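Local coordinates for cellulosomal scaffoldin adaptor protein B (Acetivibrio cellulolyticus, PDB 3BWZ), which probably links modules of the cellulosome as an adaptor scaffoldin, the type II cohesin described here being a module that, as in its relatives, recognises a dockerin partner, at residues S72-Q78 / S92-S97; M63-G67 / V113-K117; E124-F130 / Q161-L167; A16-V22 / K119-E123. All coordinates share one frame; numbering follows the deposited sequence. Where two conformers were deposited one is given.

Interaction 1 (S72-Q78 / S92-S97); sequences SDFNLRQ and SKAYVS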
loop_
_atom_site.group_PDB
_atom_site.type_symbol
_atom_site.label_atom_id
_atom_site.label_comp_id
_atom_site.label_asym_id
_atom_site.label_seq_id
_atom_site.Cartn_x
_atom_site.Cartn_y
_atom_site.Cartn_z
ATOM N N SER A 72 -7.604 1.256 -14.759
ATOM C CA SER A 72 -8.089 1.675 -16.079
ATOM C C SER A 72 -6.928 2.100 -16.975
ATOM O O SER A 72 -5.854 2.457 -16.503
ATOM C CB SER A 72 -9.053 2.844 -15.949
ATOM O OG SER A 72 -10.158 2.471 -15.135
ATOM N N ASP A 73 -7.176 2.081 -18.284
ATOM C CA ASP A 73 -6.166 2.408 -19.292
ATOM C C ASP A 73 -5.987 3.917 -19.460
ATOM O O ASP A 73 -6.321 4.496 -20.506
ATOM C CB ASP A 73 -6.552 1.793 -20.652
ATOM C CG ASP A 73 -6.287 0.318 -20.794
ATOM O OD1 ASP A 73 -5.778 -0.336 -19.870
ATOM O OD2 ASP A 73 -6.592 -0.181 -21.918
ATOM N N PHE A 74 -5.418 4.562 -18.449
ATOM C CA PHE A 74 -5.038 5.965 -18.512
ATOM C C PHE A 74 -3.505 6.096 -18.444
ATOM O O PHE A 74 -2.956 6.976 -17.781
ATOM C CB PHE A 74 -5.678 6.776 -17.401
ATOM C CG PHE A 74 -7.175 6.923 -17.505
ATOM C CD1 PHE A 74 -8.004 6.435 -16.518
ATOM C CD2 PHE A 74 -7.761 7.566 -18.590
ATOM C CE1 PHE A 74 -9.348 6.608 -16.570
ATOM C CE2 PHE A 74 -9.114 7.729 -18.655
ATOM C CZ PHE A 74 -9.913 7.235 -17.653
ATOM N N ASN A 75 -2.825 5.221 -19.173
ATOM C CA ASN A 75 -1.368 5.238 -19.228
ATOM C C ASN A 75 -0.779 5.192 -17.808
ATOM O O ASN A 75 0.072 6.006 -17.450
ATOM C CB ASN A 75 -0.881 6.476 -19.997
ATOM C CG ASN A 75 0.601 6.440 -20.276
ATOM O OD1 ASN A 75 1.218 5.381 -20.285
ATOM N ND2 ASN A 75 1.168 7.601 -20.543
ATOM N N LEU A 76 -1.233 4.229 -17.027
ATOM C CA LEU A 76 -0.770 4.051 -15.660
ATOM C C LEU A 76 0.739 3.952 -15.618
ATOM O O LEU A 76 1.355 3.176 -16.349
ATOM C CB LEU A 76 -1.354 2.754 -15.051
ATOM C CG LEU A 76 -1.079 2.530 -13.542
ATOM C CD1 LEU A 76 -1.993 3.410 -12.754
ATOM C CD2 LEU A 76 -1.256 1.065 -13.151
ATOM N N ARG A 77 1.333 4.732 -14.725
ATOM C CA ARG A 77 2.771 4.673 -14.452
ATOM C C ARG A 77 2.951 3.993 -13.100
ATOM O O ARG A 77 2.354 4.409 -12.094
ATOM C CB ARG A 77 3.382 6.082 -14.423
ATOM C CG ARG A 77 4.850 6.106 -14.060
ATOM C CD ARG A 77 5.491 7.513 -14.092
ATOM N NE ARG A 77 6.935 7.511 -13.766
ATOM C CZ ARG A 77 7.430 7.597 -12.525
ATOM N NH1 ARG A 77 6.635 7.690 -11.464
ATOM N NH2 ARG A 77 8.729 7.582 -12.334
ATOM N N GLN A 78 3.765 2.950 -13.085
ATOM C CA GLN A 78 4.036 2.152 -11.890
ATOM C C GLN A 78 5.522 1.942 -11.765
ATOM O O GLN A 78 6.160 1.494 -12.724
ATOM C CB GLN A 78 3.417 0.746 -12.036
ATOM C CG GLN A 78 1.952 0.704 -12.162
ATOM C CD GLN A 78 1.442 -0.633 -11.811
ATOM O OE1 GLN A 78 1.058 -0.853 -10.665
ATOM N NE2 GLN A 78 1.440 -1.556 -12.767
ATOM N N SER A 92 5.146 3.938 -6.532
ATOM C CA SER A 92 4.254 4.943 -7.070
ATOM C C SER A 92 3.365 4.298 -8.110
ATOM O O SER A 92 3.846 3.494 -8.915
ATOM C CB SER A 92 5.040 6.095 -7.706
ATOM O OG SER A 92 4.160 7.147 -8.101
ATOM N N LYS A 93 2.088 4.675 -8.109
ATOM C CA LYS A 93 1.104 4.149 -9.029
ATOM C C LYS A 93 0.140 5.269 -9.317
ATOM O O LYS A 93 -0.544 5.732 -8.406
ATOM C CB LYS A 93 0.392 2.971 -8.318
ATOM C CG LYS A 93 -0.534 2.150 -9.111
ATOM C CD LYS A 93 -1.005 0.938 -8.307
ATOM C CE LYS A 93 -1.881 0.096 -9.136
ATOM N NZ LYS A 93 -2.249 -1.104 -8.386
ATOM N N ALA A 94 0.076 5.713 -10.567
ATOM C CA ALA A 94 -0.694 6.904 -10.883
ATOM C C ALA A 94 -1.094 6.952 -12.339
ATOM O O ALA A 94 -0.331 6.590 -13.227
ATOM C CB ALA A 94 0.082 8.169 -10.489
ATOM N N TYR A 95 -2.292 7.437 -12.583
ATOM C CA TYR A 95 -2.711 7.716 -13.944
ATOM C C TYR A 95 -1.953 8.904 -14.531
ATOM O O TYR A 95 -1.720 9.892 -13.854
ATOM C CB TYR A 95 -4.196 8.002 -13.995
ATOM C CG TYR A 95 -5.120 6.837 -13.668
ATOM C CD1 TYR A 95 -6.338 7.067 -13.044
ATOM C CD2 TYR A 95 -4.838 5.522 -14.052
ATOM C CE1 TYR A 95 -7.237 6.035 -12.815
ATOM C CE2 TYR A 95 -5.729 4.509 -13.814
ATOM C CZ TYR A 95 -6.916 4.768 -13.201
ATOM O OH TYR A 95 -7.775 3.712 -12.986
ATOM N N VAL A 96 -1.591 8.812 -15.816
ATOM C CA VAL A 96 -0.914 9.879 -16.524
ATOM C C VAL A 96 -1.860 10.641 -17.446
ATOM O O VAL A 96 -1.722 11.846 -17.609
ATOM C CB VAL A 96 0.308 9.323 -17.307
ATOM C CG1 VAL A 96 0.974 10.397 -18.170
ATOM C CG2 VAL A 96 1.302 8.704 -16.330
ATOM N N SER A 97 -2.829 9.944 -18.037
ATOM C CA SER A 97 -3.762 10.564 -18.988
ATOM C C SER A 97 -4.891 11.230 -18.232
ATOM O O SER A 97 -6.060 10.789 -18.257
ATOM C CB SER A 97 -4.285 9.518 -19.956
ATOM O OG SER A 97 -3.238 8.970 -20.718
HETATM O O HOH W 1 -0.730 9.679 -21.312
HETATM O O HOH W 2 0.180 -2.336 -8.556
#
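Phe-74 and Tyr-95 form a T-shaped (edge-to-face) stack: CD1 of Phe-74 stands over the centre of the tyrosine ring, with ring centroids 5.0 Å apart and planes at 72°. Leu-76 adds to the apolar contact, its CD1 lying 3.8 Å from Tyr-95 CD2, and Tyr-101 meets both aromatic rings from outside the pair.

At the far end of the tyrosine the interaction turns polar. Ser-72 N donates to Tyr-95 OH at 3.0 Å, and the same hydroxyl is hydrogen-bonded to Glu-108, so its position is fixed by two partners.

Backbone bonds tie the two segments together. Arg-77 N reaches Ala-94 O at 2.9 Å in an almost straight bond (178°), and Ala-94 N answers to Arg-77 O. These bonds belong to the open end of the antiparallel beta hairpin of strands 77-83 and 88-94 in the cohesin fold. Beyond it, Phe-74 O accepts two N-H groups: Val-96 N approaches nearly head-on, Ser-97 N from above the carbonyl plane.

Solvent completes the set. Lys-93, fully extended, runs beside Gln-78, and one water bridges Gln-78 OE1 and Lys-93 NZ, 2.7 Å from each; the ammonium also bonds to Val-113 O.

Interaction 2 (M63-G67 / V113-K117); sequences MPGAG and VAVVK. With NO3 (nitrate ion), chain B.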
loop_
_atom_site.group_PDB
_atom_site.type_symbol
_atom_site.label_atom_id
_atom_site.label_comp_id
_atom_site.label_asym_id
_atom_site.label_seq_id
_atom_site.Cartn_x
_atom_site.Cartn_y
_atom_site.Cartn_z
ATOM N N MET A 63 6.641 -4.432 -8.130
ATOM C CA MET A 63 5.510 -3.614 -7.796
ATOM C C MET A 63 4.472 -4.427 -6.987
ATOM O O MET A 63 4.291 -5.607 -7.226
ATOM C CB MET A 63 4.931 -3.122 -9.120
ATOM C CG MET A 63 3.890 -2.080 -9.028
ATOM S SD MET A 63 4.616 -0.496 -8.593
ATOM C CE MET A 63 3.131 0.398 -8.132
ATOM N N PRO A 64 3.758 -3.782 -6.054
ATOM C CA PRO A 64 2.606 -4.426 -5.424
ATOM C C PRO A 64 1.586 -4.924 -6.435
ATOM O O PRO A 64 1.543 -4.474 -7.579
ATOM C CB PRO A 64 2.034 -3.317 -4.536
ATOM C CG PRO A 64 3.232 -2.506 -4.198
ATOM C CD PRO A 64 3.975 -2.443 -5.492
ATOM N N GLY A 65 0.766 -5.855 -5.995
ATOM C CA GLY A 65 -0.302 -6.365 -6.818
ATOM C C GLY A 65 -1.418 -5.374 -7.057
ATOM O O GLY A 65 -1.609 -4.396 -6.315
ATOM N N ALA A 66 -2.172 -5.650 -8.115
ATOM C CA ALA A 66 -3.310 -4.831 -8.494
ATOM C C ALA A 66 -4.356 -4.831 -7.388
ATOM O O ALA A 66 -4.551 -5.809 -6.678
ATOM C CB ALA A 66 -3.908 -5.347 -9.788
ATOM N N GLY A 67 -5.058 -3.727 -7.284
ATOM C CA GLY A 67 -6.209 -3.616 -6.429
ATOM C C GLY A 67 -7.483 -3.502 -7.235
ATOM O O GLY A 67 -7.596 -4.078 -8.315
ATOM N N VAL A 113 -6.023 0.422 -3.638
ATOM C CA VAL A 113 -5.077 0.908 -4.611
ATOM C C VAL A 113 -4.046 -0.136 -5.001
ATOM O O VAL A 113 -3.518 -0.068 -6.101
ATOM C CB VAL A 113 -4.402 2.221 -4.161
ATOM C CG1 VAL A 113 -5.412 3.319 -3.973
ATOM C CG2 VAL A 113 -3.575 2.080 -2.958
ATOM N N ALA A 114 -3.724 -1.043 -4.087
ATOM C CA ALA A 114 -2.663 -2.012 -4.279
ATOM C C ALA A 114 -2.781 -3.030 -3.172
ATOM O O ALA A 114 -3.369 -2.757 -2.117
ATOM C CB ALA A 114 -1.285 -1.302 -4.217
ATOM N N VAL A 115 -2.168 -4.190 -3.406
ATOM C CA VAL A 115 -2.122 -5.260 -2.441
ATOM C C VAL A 115 -0.677 -5.726 -2.298
ATOM O O VAL A 115 0.032 -5.910 -3.292
ATOM C CB VAL A 115 -3.007 -6.413 -2.942
ATOM C CG1 VAL A 115 -2.893 -7.631 -2.110
ATOM C CG2 VAL A 115 -4.447 -5.973 -3.013
ATOM N N VAL A 116 -0.251 -5.905 -1.049
ATOM C CA VAL A 116 1.048 -6.511 -0.765
ATOM C C VAL A 116 0.791 -7.746 0.069
ATOM O O VAL A 116 0.253 -7.664 1.168
ATOM C CB VAL A 116 2.032 -5.554 -0.037
ATOM C CG1 VAL A 116 3.370 -6.285 0.191
ATOM C CG2 VAL A 116 2.223 -4.292 -0.840
ATOM N N LYS A 117 1.201 -8.897 -0.457
ATOM C CA LYS A 117 1.117 -10.150 0.252
ATOM C C LYS A 117 2.439 -10.418 0.961
ATOM O O LYS A 117 3.505 -10.196 0.411
ATOM C CB LYS A 117 0.768 -11.264 -0.715
ATOM C CG LYS A 117 -0.662 -11.138 -1.208
ATOM C CD LYS A 117 -0.961 -12.084 -2.350
ATOM C CE LYS A 117 -2.406 -12.053 -2.725
ATOM N NZ LYS A 117 -3.258 -12.769 -1.743
HETATM N N NO3 B . -1.286 -9.196 -9.519
HETATM O O1 NO3 B . -2.193 -9.834 -8.673
HETATM O O2 NO3 B . 0.012 -9.690 -9.565
HETATM O O3 NO3 B . -1.561 -7.878 -9.925
#
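Pro-64 opens the contact by laying its ring alongside Val-116, the two side chains pointing the same way. Its CB is 3.8 Å from Val-116 CG2 and 3.9 Å from Ala-114 CB, so the ring bridges two residues on one side of the strand. The valine's CG2 lies anti to its own carbonyl carbon (CG1 is anti to the nitrogen, chi1 -179°), which turns that branch to the proline. Tyr-58 touches both Pro-64 and Val-116, and Phe-91 also packs on the proline.

At Gly-65 the backbones pair. Gly-65 N donates to Val-115 O at 2.8 Å, in the carbonyl plane but with a bent N-H (136°); Val-115 N returns a bond of 3.0 Å to Gly-65 O, arriving from above that carbonyl's plane. This antiparallel hydrogen-bonded pair adds a very short strand to the long strand 111-120, which runs through the cohesin's jelly-roll beta-sandwich and pairs with strands 21-29 and 48-51 as well.

Ala-66 turns its methyl away from the strand, while its carbonyl O remains 3.7 Å from Val-115 CG2. Its N-H points instead to a nitrate ion, probably from the crystallisation liquor, and meets O3 of that ion at 2.9 Å in a nearly straight bond (173°); Ser-53 OG holds the nitrate too. Gly-67 still lies close, its CA 4.4 Å from Ala-114 CA, without a backbone bond across; its carbonyl O accepts a bond from Asn-71 ND2.

Interaction 3 (E124-F130 / Q161-L167); sequences ETSSISF and QPAVINL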
loop_
_atom_site.group_PDB
_atom_site.type_symbol
_atom_site.label_atom_id
_atom_site.label_comp_id
_atom_site.label_asym_id
_atom_site.label_seq_id
_atom_site.Cartn_x
_atom_site.Cartn_y
_atom_site.Cartn_z
ATOM N N GLU A 124 5.508 -14.031 15.445
ATOM C CA GLU A 124 5.849 -12.942 16.332
ATOM C C GLU A 124 4.938 -11.773 16.006
ATOM O O GLU A 124 4.715 -11.486 14.833
ATOM C CB GLU A 124 7.312 -12.556 16.045
ATOM C CG GLU A 124 7.934 -11.358 16.705
ATOM C CD GLU A 124 9.394 -11.197 16.240
ATOM O OE1 GLU A 124 9.886 -10.061 16.223
ATOM O OE2 GLU A 124 10.000 -12.219 15.836
ATOM N N THR A 125 4.499 -11.038 17.012
ATOM C CA THR A 125 3.713 -9.846 16.785
ATOM C C THR A 125 4.546 -8.876 15.949
ATOM O O THR A 125 5.701 -8.604 16.277
ATOM C CB THR A 125 3.349 -9.186 18.122
ATOM O OG1 THR A 125 2.787 -10.185 18.979
ATOM C CG2 THR A 125 2.372 -8.019 17.921
ATOM N N SER A 126 3.973 -8.310 14.901
ATOM C CA SER A 126 4.738 -7.467 13.997
ATOM C C SER A 126 3.816 -6.497 13.257
ATOM O O SER A 126 2.658 -6.786 12.984
ATOM C CB SER A 126 5.464 -8.385 13.010
ATOM O OG SER A 126 6.530 -7.727 12.333
ATOM N N SER A 127 4.380 -5.368 12.888
ATOM C CA SER A 127 3.643 -4.269 12.271
ATOM C C SER A 127 3.996 -4.070 10.811
ATOM O O SER A 127 5.168 -4.179 10.429
ATOM C CB SER A 127 3.972 -2.970 12.993
ATOM O OG SER A 127 3.481 -3.042 14.304
ATOM N N ILE A 128 2.989 -3.730 10.009
ATOM C CA ILE A 128 3.161 -3.273 8.646
ATOM C C ILE A 128 2.715 -1.812 8.678
ATOM O O ILE A 128 1.561 -1.515 8.985
ATOM C CB ILE A 128 2.317 -4.119 7.649
ATOM C CG1 ILE A 128 2.751 -5.602 7.698
ATOM C CG2 ILE A 128 2.467 -3.579 6.230
ATOM C CD1 ILE A 128 1.663 -6.532 7.173
ATOM N N SER A 129 3.626 -0.904 8.368
ATOM C CA SER A 129 3.386 0.511 8.553
ATOM C C SER A 129 3.609 1.295 7.271
ATOM O O SER A 129 4.190 0.791 6.305
ATOM C CB SER A 129 4.318 1.105 9.585
ATOM O OG SER A 129 5.637 0.783 9.358
ATOM N N PHE A 130 3.142 2.545 7.282
ATOM C CA PHE A 130 3.655 3.553 6.357
ATOM C C PHE A 130 4.576 4.423 7.176
ATOM O O PHE A 130 4.296 4.697 8.340
ATOM C CB PHE A 130 2.561 4.454 5.829
ATOM C CG PHE A 130 1.586 3.797 4.908
ATOM C CD1 PHE A 130 0.226 3.975 5.084
ATOM C CD2 PHE A 130 2.026 3.133 3.781
ATOM C CE1 PHE A 130 -0.684 3.455 4.210
ATOM C CE2 PHE A 130 1.112 2.582 2.893
ATOM C CZ PHE A 130 -0.258 2.759 3.115
ATOM N N GLN A 161 -2.759 3.247 10.294
ATOM C CA GLN A 161 -1.621 2.352 10.261
ATOM C C GLN A 161 -0.903 2.532 11.602
ATOM O O GLN A 161 -0.974 3.604 12.182
ATOM C CB GLN A 161 -0.687 2.685 9.075
ATOM C CG GLN A 161 -0.043 4.077 9.131
ATOM C CD GLN A 161 1.232 4.135 9.900
ATOM O OE1 GLN A 161 1.943 3.148 10.024
ATOM N NE2 GLN A 161 1.568 5.332 10.384
ATOM N N PRO A 162 -0.180 1.519 12.093
ATOM C CA PRO A 162 0.157 0.279 11.436
ATOM C C PRO A 162 -0.934 -0.779 11.458
ATOM O O PRO A 162 -1.837 -0.745 12.297
ATOM C CB PRO A 162 1.360 -0.212 12.252
ATOM C CG PRO A 162 1.085 0.267 13.612
ATOM C CD PRO A 162 0.452 1.620 13.423
ATOM N N ALA A 163 -0.826 -1.725 10.537
ATOM C CA ALA A 163 -1.583 -2.974 10.604
ATOM C C ALA A 163 -0.711 -3.947 11.383
ATOM O O ALA A 163 0.472 -4.049 11.137
ATOM C CB ALA A 163 -1.857 -3.509 9.205
ATOM N N VAL A 164 -1.289 -4.663 12.325
ATOM C CA VAL A 164 -0.526 -5.554 13.212
ATOM C C VAL A 164 -0.977 -6.981 13.001
ATOM O O VAL A 164 -2.180 -7.281 13.034
ATOM C CB VAL A 164 -0.646 -5.143 14.679
ATOM C CG1 VAL A 164 0.123 -6.120 15.574
ATOM C CG2 VAL A 164 -0.126 -3.722 14.844
ATOM N N ILE A 165 -0.017 -7.875 12.779
ATOM C CA ILE A 165 -0.292 -9.297 12.672
ATOM C C ILE A 165 0.207 -9.995 13.937
ATOM O O ILE A 165 1.254 -9.642 14.482
ATOM C CB ILE A 165 0.383 -9.917 11.391
ATOM C CG1 ILE A 165 -0.139 -11.348 11.110
ATOM C CG2 ILE A 165 1.902 -9.836 11.449
ATOM C CD1 ILE A 165 -1.607 -11.433 10.760
ATOM N N ASN A 166 -0.539 -10.997 14.376
ATOM C CA ASN A 166 -0.095 -11.883 15.446
ATOM C C ASN A 166 0.070 -11.204 16.797
ATOM O O ASN A 166 0.925 -11.604 17.580
ATOM C CB ASN A 166 1.141 -12.672 15.017
ATOM C CG ASN A 166 0.778 -13.796 14.084
ATOM O OD1 ASN A 166 -0.309 -14.356 14.188
ATOM N ND2 ASN A 166 1.670 -14.152 13.167
ATOM N N LEU A 167 -0.793 -10.235 17.112
ATOM C CA LEU A 167 -0.945 -9.804 18.492
ATOM C C LEU A 167 -1.303 -11.022 19.342
ATOM O O LEU A 167 -0.693 -11.264 20.378
ATOM C CB LEU A 167 -2.005 -8.683 18.603
ATOM C CG LEU A 167 -2.094 -7.769 19.805
ATOM C CD1 LEU A 167 -2.607 -8.481 21.010
ATOM C CD2 LEU A 167 -0.791 -6.989 20.028
HETATM O O HOH W 3 4.195 -12.943 12.536
HETATM O O HOH W 4 1.497 -10.092 21.417
HETATM O O HOH W 5 4.643 6.187 10.510
#
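Ser-126 and Ile-165 pair through two backbone bonds, the shorter being Ile-165 N to Ser-126 O at 2.9 Å. Ile-128 and Ala-163 repeat the antiparallel pattern two residues on, with Ile-128 N to Ala-163 O at 2.8 Å and nearly straight (173°). All four side chains project to the buried face, where the methyl of Ala-163 sits across from Ile-128.

The opposite face, bearing Ser-127 and Val-164, is the solvent side; there Ser-127 OG meets Val-164 CG2 at 3.7 Å and its CB meets Pro-162 CB. Both ends are finished by side chains and water. Thr-125 OG1, placed beside its own backbone N (chi1 -51°), donates to Asn-166 O at 2.7 Å and also accepts from a water bound to Leu-167 O. At the other end Gln-161 folds back, bent at chi2 (87°), and its OE1 takes Phe-130 N at 3.1 Å from well above the amide plane. Another water links Phe-130 O to Gln-161 NE2. Next to Gln-161, Pro-162 follows a cis peptide bond.

The pair sits between strand 34-42, beside 126-130, and strand 6-11, parallel to 158-165; Ile-128 touches both, while Phe-130 and Ile-165 reach Ile-26 and Val-22 of strand 21-29.

Interaction 4 (A16-V22 / K119-E123); sequences ASVGEIV and KVLKE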
loop_
_atom_site.group_PDB
_atom_site.type_symbol
_atom_site.label_atom_id
_atom_site.label_comp_id
_atom_site.label_asym_id
_atom_site.label_seq_id
_atom_site.Cartn_x
_atom_site.Cartn_y
_atom_site.Cartn_z
ATOM N N ALA A 16 -1.843 -15.470 12.043
ATOM C CA ALA A 16 -1.377 -16.259 10.906
ATOM C C ALA A 16 -0.189 -17.091 11.367
ATOM O O ALA A 16 0.747 -16.587 11.965
ATOM C CB ALA A 16 -0.967 -15.328 9.756
ATOM N N SER A 17 -0.234 -18.370 11.032
ATOM C CA SER A 17 0.841 -19.293 11.371
ATOM C C SER A 17 2.035 -19.127 10.436
ATOM O O SER A 17 1.931 -18.545 9.361
ATOM C CB SER A 17 0.346 -20.723 11.308
ATOM O OG SER A 17 -0.746 -20.893 12.190
ATOM N N VAL A 18 3.173 -19.659 10.857
ATOM C CA VAL A 18 4.349 -19.682 10.009
ATOM C C VAL A 18 3.966 -20.270 8.651
ATOM O O VAL A 18 3.237 -21.263 8.554
ATOM C CB VAL A 18 5.472 -20.473 10.653
ATOM C CG1 VAL A 18 6.654 -20.557 9.722
ATOM C CG2 VAL A 18 5.871 -19.809 11.982
ATOM N N GLY A 19 4.460 -19.616 7.613
ATOM C CA GLY A 19 4.253 -20.047 6.261
ATOM C C GLY A 19 2.990 -19.534 5.600
ATOM O O GLY A 19 2.850 -19.634 4.376
ATOM N N GLU A 20 2.050 -19.020 6.375
ATOM C CA GLU A 20 0.846 -18.496 5.779
ATOM C C GLU A 20 1.112 -17.185 5.042
ATOM O O GLU A 20 2.081 -16.472 5.316
ATOM C CB GLU A 20 -0.212 -18.248 6.847
ATOM C CG GLU A 20 -0.899 -19.474 7.350
ATOM C CD GLU A 20 -2.106 -19.122 8.210
ATOM O OE1 GLU A 20 -2.974 -18.339 7.780
ATOM O OE2 GLU A 20 -2.183 -19.619 9.315
ATOM N N ILE A 21 0.185 -16.852 4.144
ATOM C CA ILE A 21 0.204 -15.570 3.453
ATOM C C ILE A 21 -0.799 -14.627 4.122
ATOM O O ILE A 21 -1.973 -14.981 4.304
ATOM C CB ILE A 21 -0.134 -15.735 1.953
ATOM C CG1 ILE A 21 0.813 -16.746 1.301
ATOM C CG2 ILE A 21 -0.079 -14.379 1.247
ATOM C CD1 ILE A 21 2.286 -16.478 1.485
ATOM N N VAL A 22 -0.333 -13.436 4.445
ATOM C CA VAL A 22 -1.166 -12.368 4.955
ATOM C C VAL A 22 -1.259 -11.316 3.860
ATOM O O VAL A 22 -0.232 -10.848 3.336
ATOM C CB VAL A 22 -0.523 -11.746 6.225
ATOM C CG1 VAL A 22 -1.306 -10.503 6.680
ATOM C CG2 VAL A 22 -0.399 -12.770 7.341
ATOM N N LYS A 119 4.515 -13.439 3.246
ATOM C CA LYS A 119 4.704 -14.757 3.839
ATOM C C LYS A 119 5.216 -14.596 5.262
ATOM O O LYS A 119 6.157 -13.836 5.511
ATOM C CB LYS A 119 5.689 -15.548 2.986
ATOM C CG LYS A 119 6.089 -16.972 3.358
ATOM C CD LYS A 119 7.433 -17.377 2.653
ATOM C CE LYS A 119 7.429 -17.216 1.133
ATOM N NZ LYS A 119 8.797 -17.437 0.520
ATOM N N VAL A 120 4.611 -15.330 6.197
ATOM C CA VAL A 120 5.004 -15.274 7.596
ATOM C C VAL A 120 6.205 -16.194 7.821
ATOM O O VAL A 120 6.092 -17.424 7.724
ATOM C CB VAL A 120 3.835 -15.681 8.524
ATOM C CG1 VAL A 120 4.284 -15.669 9.977
ATOM C CG2 VAL A 120 2.632 -14.745 8.285
ATOM N N LEU A 121 7.341 -15.582 8.117
ATOM C CA LEU A 121 8.580 -16.328 8.380
ATOM C C LEU A 121 8.667 -16.803 9.829
ATOM O O LEU A 121 9.198 -17.886 10.101
ATOM C CB LEU A 121 9.808 -15.464 8.089
ATOM C CG LEU A 121 9.877 -14.875 6.674
ATOM C CD1 LEU A 121 11.162 -14.039 6.491
ATOM C CD2 LEU A 121 9.749 -15.956 5.605
ATOM N N LYS A 122 8.204 -15.951 10.741
ATOM C CA LYS A 122 8.294 -16.180 12.190
ATOM C C LYS A 122 6.993 -15.789 12.836
ATOM O O LYS A 122 6.376 -14.808 12.430
ATOM C CB LYS A 122 9.424 -15.337 12.814
ATOM C CG LYS A 122 10.776 -15.564 12.219
ATOM C CD LYS A 122 11.870 -14.805 12.971
ATOM C CE LYS A 122 12.172 -15.374 14.337
ATOM N NZ LYS A 122 12.693 -16.769 14.258
ATOM N N GLU A 123 6.604 -16.544 13.853
ATOM C CA GLU A 123 5.408 -16.278 14.600
ATOM C C GLU A 123 5.693 -15.307 15.730
ATOM O O GLU A 123 6.118 -15.687 16.811
ATOM C CB GLU A 123 4.859 -17.606 15.125
ATOM C CG GLU A 123 3.473 -17.552 15.701
ATOM C CD GLU A 123 2.397 -17.412 14.690
ATOM O OE1 GLU A 123 1.225 -17.311 15.085
ATOM O OE2 GLU A 123 2.700 -17.385 13.483
#
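The carboxylate of Glu-123 presents both oxygens to the carbonyl of Ala-16, with OE2 2.6 Å and OE1 3.2 Å from Ala-16 O. So close an approach of two oxygens suggests that the acid carries a proton. Bending at chi2 (74°) carries the group back to Ala-16. The second carboxylate, that of Glu-20, is met from above its plane by Ser-17 N, 2.9 Å from OE2, while OE1 makes a salt bridge to Lys-13.

Ser-17 to Glu-20 form a type II beta turn, with Gly-19 in its positive-phi position (phi 88°). The turn is clamped to Val-120 by two bonds: Gly-19 N to Val-120 O at 2.7 Å, and Val-120 N to Glu-20 O at 2.9 Å. Val-120 also packs against the turn and the residues flanking it: CG2 touches Val-22 CG2 at 3.7 Å and Ala-16 CB at 3.9 Å, while CB rests on Ser-17 O. Val-18, towards the outside, spans the backbone of Leu-121 to Glu-123, CG1 near Leu-121 O and CG2 near Glu-123 CB.

The contact closes one end of the antiparallel pairing of strands 21-29 and 111-120; Val-120 leans on Leu-48 of strand 48-51, and Ala-16 packs on Ile-165 of strand 158-165.

Overall arrangement
Strand 111-120 runs through the middle of the set: interactions 2 and 4 both use it, their centres about 18 Å apart, and Lys-117 CB packs on Ile-21 CG2 (3.8 Å) between them. Interaction 1 is nested along the chain within the loop closed by interaction 2 and joins it through Lys-93 NZ and Val-113 O, 2.8 Å apart. At the other end of the module interactions 3 and 4 meet: Asn-166 OD1 lies 2.9 Å from Ala-16 N, a probable hydrogen bond. Interactions 1 and 4, with centres about 32 Å apart, lie on opposite sides of the chain's centre. Interactions 2 and 3, centres about 17 Å apart, do not touch.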